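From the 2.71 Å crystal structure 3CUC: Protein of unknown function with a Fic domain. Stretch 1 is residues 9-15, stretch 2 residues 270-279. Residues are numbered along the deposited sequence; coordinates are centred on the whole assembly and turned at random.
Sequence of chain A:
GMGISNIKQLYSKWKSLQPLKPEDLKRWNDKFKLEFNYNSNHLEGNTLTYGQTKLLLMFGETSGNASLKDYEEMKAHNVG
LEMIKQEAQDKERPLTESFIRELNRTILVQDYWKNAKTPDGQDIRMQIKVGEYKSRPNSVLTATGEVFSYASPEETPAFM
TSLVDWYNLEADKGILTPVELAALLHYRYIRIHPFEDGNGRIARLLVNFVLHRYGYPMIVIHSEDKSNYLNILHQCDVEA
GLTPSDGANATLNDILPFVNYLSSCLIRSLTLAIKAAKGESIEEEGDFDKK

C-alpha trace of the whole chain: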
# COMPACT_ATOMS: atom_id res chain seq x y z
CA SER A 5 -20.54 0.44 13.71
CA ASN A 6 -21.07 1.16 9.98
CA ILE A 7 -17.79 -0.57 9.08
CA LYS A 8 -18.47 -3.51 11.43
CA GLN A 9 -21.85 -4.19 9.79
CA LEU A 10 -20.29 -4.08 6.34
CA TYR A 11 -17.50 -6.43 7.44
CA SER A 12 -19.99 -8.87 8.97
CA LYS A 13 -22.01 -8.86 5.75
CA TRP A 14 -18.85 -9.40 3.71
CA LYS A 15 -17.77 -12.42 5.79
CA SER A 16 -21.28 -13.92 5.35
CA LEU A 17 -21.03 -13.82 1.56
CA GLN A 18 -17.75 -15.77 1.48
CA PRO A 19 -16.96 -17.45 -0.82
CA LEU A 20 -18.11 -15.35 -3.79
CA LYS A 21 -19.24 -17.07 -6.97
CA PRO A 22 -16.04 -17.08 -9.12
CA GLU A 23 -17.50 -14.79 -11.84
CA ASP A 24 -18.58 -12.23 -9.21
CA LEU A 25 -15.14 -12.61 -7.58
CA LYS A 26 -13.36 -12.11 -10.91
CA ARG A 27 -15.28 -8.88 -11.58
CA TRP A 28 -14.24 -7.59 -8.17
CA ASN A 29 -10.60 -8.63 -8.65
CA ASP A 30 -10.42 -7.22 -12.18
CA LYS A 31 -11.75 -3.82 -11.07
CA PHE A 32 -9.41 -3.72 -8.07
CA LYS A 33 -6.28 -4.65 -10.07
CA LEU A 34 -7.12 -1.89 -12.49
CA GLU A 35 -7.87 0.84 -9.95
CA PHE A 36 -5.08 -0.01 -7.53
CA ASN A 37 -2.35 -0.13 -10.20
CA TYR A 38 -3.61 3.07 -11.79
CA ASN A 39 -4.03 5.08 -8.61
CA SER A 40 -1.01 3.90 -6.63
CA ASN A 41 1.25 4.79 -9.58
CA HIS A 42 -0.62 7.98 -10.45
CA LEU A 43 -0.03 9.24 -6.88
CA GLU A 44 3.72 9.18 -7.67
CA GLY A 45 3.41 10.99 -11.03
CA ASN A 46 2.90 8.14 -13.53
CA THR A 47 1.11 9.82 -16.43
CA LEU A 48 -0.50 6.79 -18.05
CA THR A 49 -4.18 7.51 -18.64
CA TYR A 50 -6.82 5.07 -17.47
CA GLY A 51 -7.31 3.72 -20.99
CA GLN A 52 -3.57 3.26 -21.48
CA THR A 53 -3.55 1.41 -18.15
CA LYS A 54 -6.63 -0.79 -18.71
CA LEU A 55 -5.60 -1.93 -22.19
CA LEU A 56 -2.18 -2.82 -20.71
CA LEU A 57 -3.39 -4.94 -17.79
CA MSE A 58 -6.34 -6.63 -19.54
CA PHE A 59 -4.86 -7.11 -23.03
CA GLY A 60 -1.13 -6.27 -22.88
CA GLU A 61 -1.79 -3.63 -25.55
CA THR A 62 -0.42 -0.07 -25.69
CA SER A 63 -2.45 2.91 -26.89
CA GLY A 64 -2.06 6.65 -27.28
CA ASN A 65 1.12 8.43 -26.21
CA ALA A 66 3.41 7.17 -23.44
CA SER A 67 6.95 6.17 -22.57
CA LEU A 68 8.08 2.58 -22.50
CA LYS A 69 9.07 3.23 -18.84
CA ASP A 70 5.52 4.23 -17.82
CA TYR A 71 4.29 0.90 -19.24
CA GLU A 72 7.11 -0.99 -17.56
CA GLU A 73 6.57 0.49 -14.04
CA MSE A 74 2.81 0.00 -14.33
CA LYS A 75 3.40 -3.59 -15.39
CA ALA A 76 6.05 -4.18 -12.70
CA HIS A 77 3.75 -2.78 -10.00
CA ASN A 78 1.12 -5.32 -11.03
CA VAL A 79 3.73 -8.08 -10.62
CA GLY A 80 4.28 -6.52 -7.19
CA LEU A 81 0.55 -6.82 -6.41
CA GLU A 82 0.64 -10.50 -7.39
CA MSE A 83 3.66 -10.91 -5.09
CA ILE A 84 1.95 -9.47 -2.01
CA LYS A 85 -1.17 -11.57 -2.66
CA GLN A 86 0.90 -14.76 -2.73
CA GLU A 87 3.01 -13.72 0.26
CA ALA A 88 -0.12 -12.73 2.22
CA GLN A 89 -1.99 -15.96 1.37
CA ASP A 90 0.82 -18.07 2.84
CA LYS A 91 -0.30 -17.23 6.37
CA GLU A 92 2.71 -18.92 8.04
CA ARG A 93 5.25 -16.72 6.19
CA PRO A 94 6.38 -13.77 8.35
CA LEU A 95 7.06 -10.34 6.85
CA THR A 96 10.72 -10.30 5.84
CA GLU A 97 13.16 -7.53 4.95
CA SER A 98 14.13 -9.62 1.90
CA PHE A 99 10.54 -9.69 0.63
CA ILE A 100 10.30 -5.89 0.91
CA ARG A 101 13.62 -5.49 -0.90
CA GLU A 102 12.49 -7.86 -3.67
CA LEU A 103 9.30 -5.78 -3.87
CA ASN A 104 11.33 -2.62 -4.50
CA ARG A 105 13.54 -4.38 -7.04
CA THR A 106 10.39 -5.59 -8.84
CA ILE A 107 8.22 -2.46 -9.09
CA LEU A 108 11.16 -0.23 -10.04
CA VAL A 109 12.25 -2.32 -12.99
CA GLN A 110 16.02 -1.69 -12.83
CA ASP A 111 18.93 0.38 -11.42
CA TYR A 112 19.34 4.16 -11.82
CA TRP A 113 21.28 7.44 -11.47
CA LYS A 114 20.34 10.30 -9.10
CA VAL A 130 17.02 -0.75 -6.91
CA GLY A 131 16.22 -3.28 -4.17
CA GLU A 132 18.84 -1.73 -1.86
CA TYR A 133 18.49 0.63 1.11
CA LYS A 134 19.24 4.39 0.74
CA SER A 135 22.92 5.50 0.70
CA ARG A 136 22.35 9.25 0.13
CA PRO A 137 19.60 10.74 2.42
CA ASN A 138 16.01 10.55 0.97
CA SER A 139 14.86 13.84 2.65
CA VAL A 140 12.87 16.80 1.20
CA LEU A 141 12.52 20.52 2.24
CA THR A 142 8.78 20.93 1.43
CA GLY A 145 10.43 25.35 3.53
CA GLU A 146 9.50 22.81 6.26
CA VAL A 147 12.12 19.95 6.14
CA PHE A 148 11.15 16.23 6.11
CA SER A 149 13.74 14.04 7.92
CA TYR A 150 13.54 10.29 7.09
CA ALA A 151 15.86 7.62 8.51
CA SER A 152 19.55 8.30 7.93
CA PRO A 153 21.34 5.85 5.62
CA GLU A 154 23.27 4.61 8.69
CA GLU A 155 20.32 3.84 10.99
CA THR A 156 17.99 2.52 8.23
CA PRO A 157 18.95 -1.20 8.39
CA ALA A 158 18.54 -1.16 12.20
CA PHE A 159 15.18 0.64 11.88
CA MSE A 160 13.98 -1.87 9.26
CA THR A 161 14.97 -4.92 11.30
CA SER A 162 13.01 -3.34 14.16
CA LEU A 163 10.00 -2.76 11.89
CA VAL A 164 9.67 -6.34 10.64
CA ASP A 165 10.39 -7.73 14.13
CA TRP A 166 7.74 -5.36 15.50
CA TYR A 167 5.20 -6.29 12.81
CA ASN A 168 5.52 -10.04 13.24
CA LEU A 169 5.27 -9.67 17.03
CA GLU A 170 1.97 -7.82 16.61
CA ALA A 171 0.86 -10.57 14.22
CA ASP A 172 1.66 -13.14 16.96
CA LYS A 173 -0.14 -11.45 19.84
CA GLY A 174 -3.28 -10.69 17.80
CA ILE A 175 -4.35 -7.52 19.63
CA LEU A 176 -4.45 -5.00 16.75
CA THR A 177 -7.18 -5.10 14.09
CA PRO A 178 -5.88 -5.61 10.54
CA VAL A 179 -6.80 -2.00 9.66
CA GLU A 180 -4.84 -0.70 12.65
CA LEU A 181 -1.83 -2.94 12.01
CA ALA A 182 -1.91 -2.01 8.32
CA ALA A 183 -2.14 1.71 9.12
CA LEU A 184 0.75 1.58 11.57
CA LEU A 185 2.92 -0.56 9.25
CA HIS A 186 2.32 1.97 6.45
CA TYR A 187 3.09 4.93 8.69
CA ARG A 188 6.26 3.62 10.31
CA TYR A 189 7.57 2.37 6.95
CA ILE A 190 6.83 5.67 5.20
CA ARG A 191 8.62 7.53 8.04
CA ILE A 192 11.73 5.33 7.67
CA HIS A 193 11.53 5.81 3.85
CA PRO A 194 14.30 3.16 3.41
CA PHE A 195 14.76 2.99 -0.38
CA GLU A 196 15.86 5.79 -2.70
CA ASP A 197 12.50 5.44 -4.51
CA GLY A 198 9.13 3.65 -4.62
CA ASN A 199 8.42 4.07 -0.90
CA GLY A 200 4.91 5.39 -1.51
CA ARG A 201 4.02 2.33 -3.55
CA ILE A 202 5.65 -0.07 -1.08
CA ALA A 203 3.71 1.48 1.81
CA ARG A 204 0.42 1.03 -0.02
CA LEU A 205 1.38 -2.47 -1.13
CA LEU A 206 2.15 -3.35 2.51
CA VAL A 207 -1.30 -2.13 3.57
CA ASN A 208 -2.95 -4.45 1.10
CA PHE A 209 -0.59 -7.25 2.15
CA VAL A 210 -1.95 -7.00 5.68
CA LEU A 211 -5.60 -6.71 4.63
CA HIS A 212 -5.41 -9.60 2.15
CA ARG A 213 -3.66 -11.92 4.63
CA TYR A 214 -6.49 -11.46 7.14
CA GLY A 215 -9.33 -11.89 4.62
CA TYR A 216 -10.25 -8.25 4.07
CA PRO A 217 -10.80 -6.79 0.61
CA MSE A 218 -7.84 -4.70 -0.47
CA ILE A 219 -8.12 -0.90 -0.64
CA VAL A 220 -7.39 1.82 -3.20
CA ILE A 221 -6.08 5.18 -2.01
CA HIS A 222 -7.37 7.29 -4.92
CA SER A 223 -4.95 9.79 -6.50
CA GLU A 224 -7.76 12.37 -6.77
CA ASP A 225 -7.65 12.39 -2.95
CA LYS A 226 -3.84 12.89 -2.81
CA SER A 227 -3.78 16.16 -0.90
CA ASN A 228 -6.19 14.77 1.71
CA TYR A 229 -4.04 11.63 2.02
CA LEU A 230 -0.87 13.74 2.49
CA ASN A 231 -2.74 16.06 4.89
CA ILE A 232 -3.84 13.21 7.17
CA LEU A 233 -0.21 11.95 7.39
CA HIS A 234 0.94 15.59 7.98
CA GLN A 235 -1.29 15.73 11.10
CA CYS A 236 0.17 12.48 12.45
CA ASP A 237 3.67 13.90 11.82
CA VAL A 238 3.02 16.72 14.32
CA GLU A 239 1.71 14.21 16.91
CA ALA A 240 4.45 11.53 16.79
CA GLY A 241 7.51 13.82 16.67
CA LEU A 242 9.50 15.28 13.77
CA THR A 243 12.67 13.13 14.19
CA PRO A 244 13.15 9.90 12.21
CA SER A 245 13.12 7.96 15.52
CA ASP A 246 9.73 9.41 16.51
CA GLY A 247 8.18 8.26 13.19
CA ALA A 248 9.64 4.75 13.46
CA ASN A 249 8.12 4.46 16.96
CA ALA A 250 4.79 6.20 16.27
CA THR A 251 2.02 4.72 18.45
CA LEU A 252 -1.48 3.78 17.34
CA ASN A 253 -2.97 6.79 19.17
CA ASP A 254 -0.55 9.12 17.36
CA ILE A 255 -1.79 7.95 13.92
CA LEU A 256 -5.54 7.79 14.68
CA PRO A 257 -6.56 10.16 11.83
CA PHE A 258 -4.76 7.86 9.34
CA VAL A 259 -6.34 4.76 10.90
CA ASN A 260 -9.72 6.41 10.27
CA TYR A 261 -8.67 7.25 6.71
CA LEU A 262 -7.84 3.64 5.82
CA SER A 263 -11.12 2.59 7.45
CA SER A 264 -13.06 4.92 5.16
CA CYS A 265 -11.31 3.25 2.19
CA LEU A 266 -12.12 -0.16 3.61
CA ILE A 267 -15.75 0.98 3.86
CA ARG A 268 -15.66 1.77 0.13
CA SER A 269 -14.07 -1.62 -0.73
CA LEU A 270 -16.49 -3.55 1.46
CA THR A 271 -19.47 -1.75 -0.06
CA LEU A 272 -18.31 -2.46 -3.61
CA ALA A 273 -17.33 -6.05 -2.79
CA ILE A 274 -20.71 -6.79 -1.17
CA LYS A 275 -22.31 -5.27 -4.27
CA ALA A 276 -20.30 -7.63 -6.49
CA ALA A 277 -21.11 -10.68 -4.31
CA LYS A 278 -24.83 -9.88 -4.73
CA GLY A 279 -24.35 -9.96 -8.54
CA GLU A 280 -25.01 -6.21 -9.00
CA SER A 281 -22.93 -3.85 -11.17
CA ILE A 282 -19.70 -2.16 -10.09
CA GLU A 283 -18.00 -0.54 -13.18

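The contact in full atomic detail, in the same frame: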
# COMPACT_ATOMS: atom_id res chain seq x y z
N GLN A 9 -20.67 -3.59 10.42
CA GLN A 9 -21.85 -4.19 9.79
C GLN A 9 -21.50 -4.65 8.39
O GLN A 9 -21.91 -5.73 7.96
CB GLN A 9 -22.95 -3.14 9.72
CG GLN A 9 -24.33 -3.66 9.46
CD GLN A 9 -25.36 -2.57 9.69
OE1 GLN A 9 -26.18 -2.66 10.61
NE2 GLN A 9 -25.30 -1.51 8.88
N LEU A 10 -20.76 -3.80 7.68
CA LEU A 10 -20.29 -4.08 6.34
C LEU A 10 -19.35 -5.28 6.34
O LEU A 10 -19.47 -6.17 5.51
CB LEU A 10 -19.58 -2.86 5.75
CG LEU A 10 -20.43 -1.69 5.27
CD1 LEU A 10 -19.54 -0.52 4.84
CD2 LEU A 10 -21.37 -2.09 4.13
N TYR A 11 -18.41 -5.30 7.29
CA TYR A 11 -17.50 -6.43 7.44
C TYR A 11 -18.24 -7.74 7.70
O TYR A 11 -17.97 -8.76 7.06
CB TYR A 11 -16.51 -6.20 8.59
CG TYR A 11 -15.51 -7.31 8.71
CD1 TYR A 11 -14.54 -7.50 7.72
CD2 TYR A 11 -15.55 -8.21 9.77
CE1 TYR A 11 -13.63 -8.54 7.81
CE2 TYR A 11 -14.64 -9.25 9.86
CZ TYR A 11 -13.68 -9.41 8.87
OH TYR A 11 -12.76 -10.43 8.94
N SER A 12 -19.16 -7.71 8.66
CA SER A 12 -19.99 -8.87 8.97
C SER A 12 -20.71 -9.39 7.74
O SER A 12 -20.75 -10.59 7.51
CB SER A 12 -21.00 -8.52 10.05
OG SER A 12 -21.95 -9.56 10.18
N LYS A 13 -21.29 -8.48 6.96
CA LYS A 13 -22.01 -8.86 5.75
C LYS A 13 -21.07 -9.48 4.74
O LYS A 13 -21.41 -10.45 4.07
CB LYS A 13 -22.70 -7.64 5.14
CG LYS A 13 -23.52 -7.92 3.88
CD LYS A 13 -24.79 -8.71 4.21
CE LYS A 13 -25.55 -9.10 2.95
NZ LYS A 13 -26.87 -9.69 3.31
N TRP A 14 -19.88 -8.91 4.63
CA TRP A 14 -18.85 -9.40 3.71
C TRP A 14 -18.45 -10.82 4.06
O TRP A 14 -18.43 -11.68 3.19
CB TRP A 14 -17.64 -8.47 3.73
CG TRP A 14 -16.36 -9.03 3.19
CD1 TRP A 14 -15.25 -9.36 3.91
CD2 TRP A 14 -16.04 -9.29 1.82
NE1 TRP A 14 -14.26 -9.82 3.07
CE2 TRP A 14 -14.72 -9.78 1.78
CE3 TRP A 14 -16.75 -9.16 0.62
CZ2 TRP A 14 -14.10 -10.15 0.59
CZ3 TRP A 14 -16.12 -9.52 -0.57
CH2 TRP A 14 -14.81 -10.01 -0.57
N LYS A 15 -18.15 -11.07 5.33
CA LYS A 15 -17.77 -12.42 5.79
C LYS A 15 -18.88 -13.44 5.48
O LYS A 15 -18.58 -14.58 5.14
CB LYS A 15 -17.39 -12.43 7.28
CG LYS A 15 -15.93 -12.03 7.57
CD LYS A 15 -14.95 -13.18 7.30
N LEU A 270 -15.47 -2.65 0.95
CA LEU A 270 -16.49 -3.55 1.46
C LEU A 270 -17.82 -3.33 0.76
O LEU A 270 -18.49 -4.29 0.37
CB LEU A 270 -16.64 -3.39 2.98
CG LEU A 270 -15.55 -4.05 3.84
CD1 LEU A 270 -15.60 -3.52 5.26
CD2 LEU A 270 -15.69 -5.58 3.82
N THR A 271 -18.20 -2.07 0.57
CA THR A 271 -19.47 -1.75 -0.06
C THR A 271 -19.50 -2.25 -1.50
O THR A 271 -20.46 -2.87 -1.93
CB THR A 271 -19.77 -0.25 -0.01
OG1 THR A 271 -19.81 0.19 1.35
CG2 THR A 271 -21.11 0.04 -0.66
N LEU A 272 -18.43 -1.98 -2.24
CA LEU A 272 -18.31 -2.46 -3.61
C LEU A 272 -18.25 -3.99 -3.68
O LEU A 272 -18.84 -4.58 -4.58
CB LEU A 272 -17.07 -1.87 -4.30
CG LEU A 272 -17.33 -0.83 -5.39
CD1 LEU A 272 -18.20 0.32 -4.84
CD2 LEU A 272 -15.99 -0.32 -5.97
N ALA A 273 -17.52 -4.61 -2.75
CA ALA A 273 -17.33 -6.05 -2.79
C ALA A 273 -18.63 -6.78 -2.47
O ALA A 273 -18.97 -7.76 -3.13
CB ALA A 273 -16.24 -6.46 -1.82
N ILE A 274 -19.37 -6.27 -1.48
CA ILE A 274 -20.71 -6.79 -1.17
C ILE A 274 -21.62 -6.66 -2.39
O ILE A 274 -22.40 -7.57 -2.70
CB ILE A 274 -21.34 -6.05 0.05
CG1 ILE A 274 -20.64 -6.46 1.34
CG2 ILE A 274 -22.82 -6.34 0.15
CD1 ILE A 274 -21.04 -5.64 2.54
N LYS A 275 -21.51 -5.54 -3.09
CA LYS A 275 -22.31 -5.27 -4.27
C LYS A 275 -22.02 -6.32 -5.35
O LYS A 275 -22.93 -6.86 -5.97
CB LYS A 275 -22.02 -3.85 -4.78
CG LYS A 275 -23.22 -3.11 -5.36
CD LYS A 275 -23.05 -1.59 -5.21
CE LYS A 275 -23.85 -0.82 -6.27
NZ LYS A 275 -25.28 -1.21 -6.30
N ALA A 276 -20.73 -6.62 -5.53
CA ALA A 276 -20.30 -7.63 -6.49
C ALA A 276 -20.81 -9.02 -6.11
O ALA A 276 -21.38 -9.72 -6.95
CB ALA A 276 -18.78 -7.65 -6.61
N ALA A 277 -20.63 -9.39 -4.84
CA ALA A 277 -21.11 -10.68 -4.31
C ALA A 277 -22.60 -10.89 -4.59
O ALA A 277 -23.02 -11.98 -4.96
CB ALA A 277 -20.85 -10.78 -2.82
N LYS A 278 -23.40 -9.83 -4.44
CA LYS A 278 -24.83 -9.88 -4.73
C LYS A 278 -25.16 -9.88 -6.23
O LYS A 278 -26.32 -9.82 -6.60
CB LYS A 278 -25.54 -8.70 -4.06
CG LYS A 278 -25.55 -8.75 -2.54
CD LYS A 278 -26.20 -7.48 -1.99
CE LYS A 278 -26.59 -7.62 -0.52
NZ LYS A 278 -27.06 -6.32 0.04
N GLY A 279 -24.14 -9.92 -7.09
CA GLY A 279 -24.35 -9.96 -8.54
C GLY A 279 -24.64 -8.63 -9.22
O GLY A 279 -24.82 -8.59 -10.43

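Two helices from opposite ends of the chain run in roughly the same direction, their axes inclined by 32° and 9.6 Å apart at closest approach. No hydrogen bond crosses between them; the contact rests on the fit of largely apolar surfaces, which bury 459 Å² in total. Leu10 and Trp14, one helical turn apart, face Leu270 and Ile274, also one turn apart, so the register repeats: the CA atoms of Leu10 and Leu270 lie 6.2 Å apart, those of Trp14 and Ile274 5.8 Å.

Leu270 is the knob of the first layer. Its branched end enters the hollow between Leu10, Tyr11 and Trp14, with CD1 of Leu270 4.1 Å from CB of Leu10 and 3.9 Å from N of Tyr11, while CD2 of Leu270 packs 3.5 Å from CB of Trp14. Leucine suits this place because its two methyls diverge enough to touch both turns of the facing helix. In return, Leu10 points toward the second helix and sets its CD1 3.6 Å from OG1 of Thr271, a polar atom already hydrogen-bonded elsewhere in the structure.

Ile274 starts out sideways, but its extended m,t side chain brings CD1 back into the groove, 3.4 Å from O of Leu10 and 3.6 Å from CG of Lys13. That carbonyl accepts the helical bond from N of Trp14, so the methyl covers a backbone group already paired.

Trp14 is the broad bump of the next layer. The indole of Trp14 reaches across to the second helix, where CZ3 of Trp14 lies 3.3 Å from CB of Ala273, a tight contact; the small alanine side chain leaves room for the ring. At the exposed margin, Lys13 and Lys278 bring CE within 3.9 Å of CE; their long aliphatic chains can pack here while the charged ends remain near solvent.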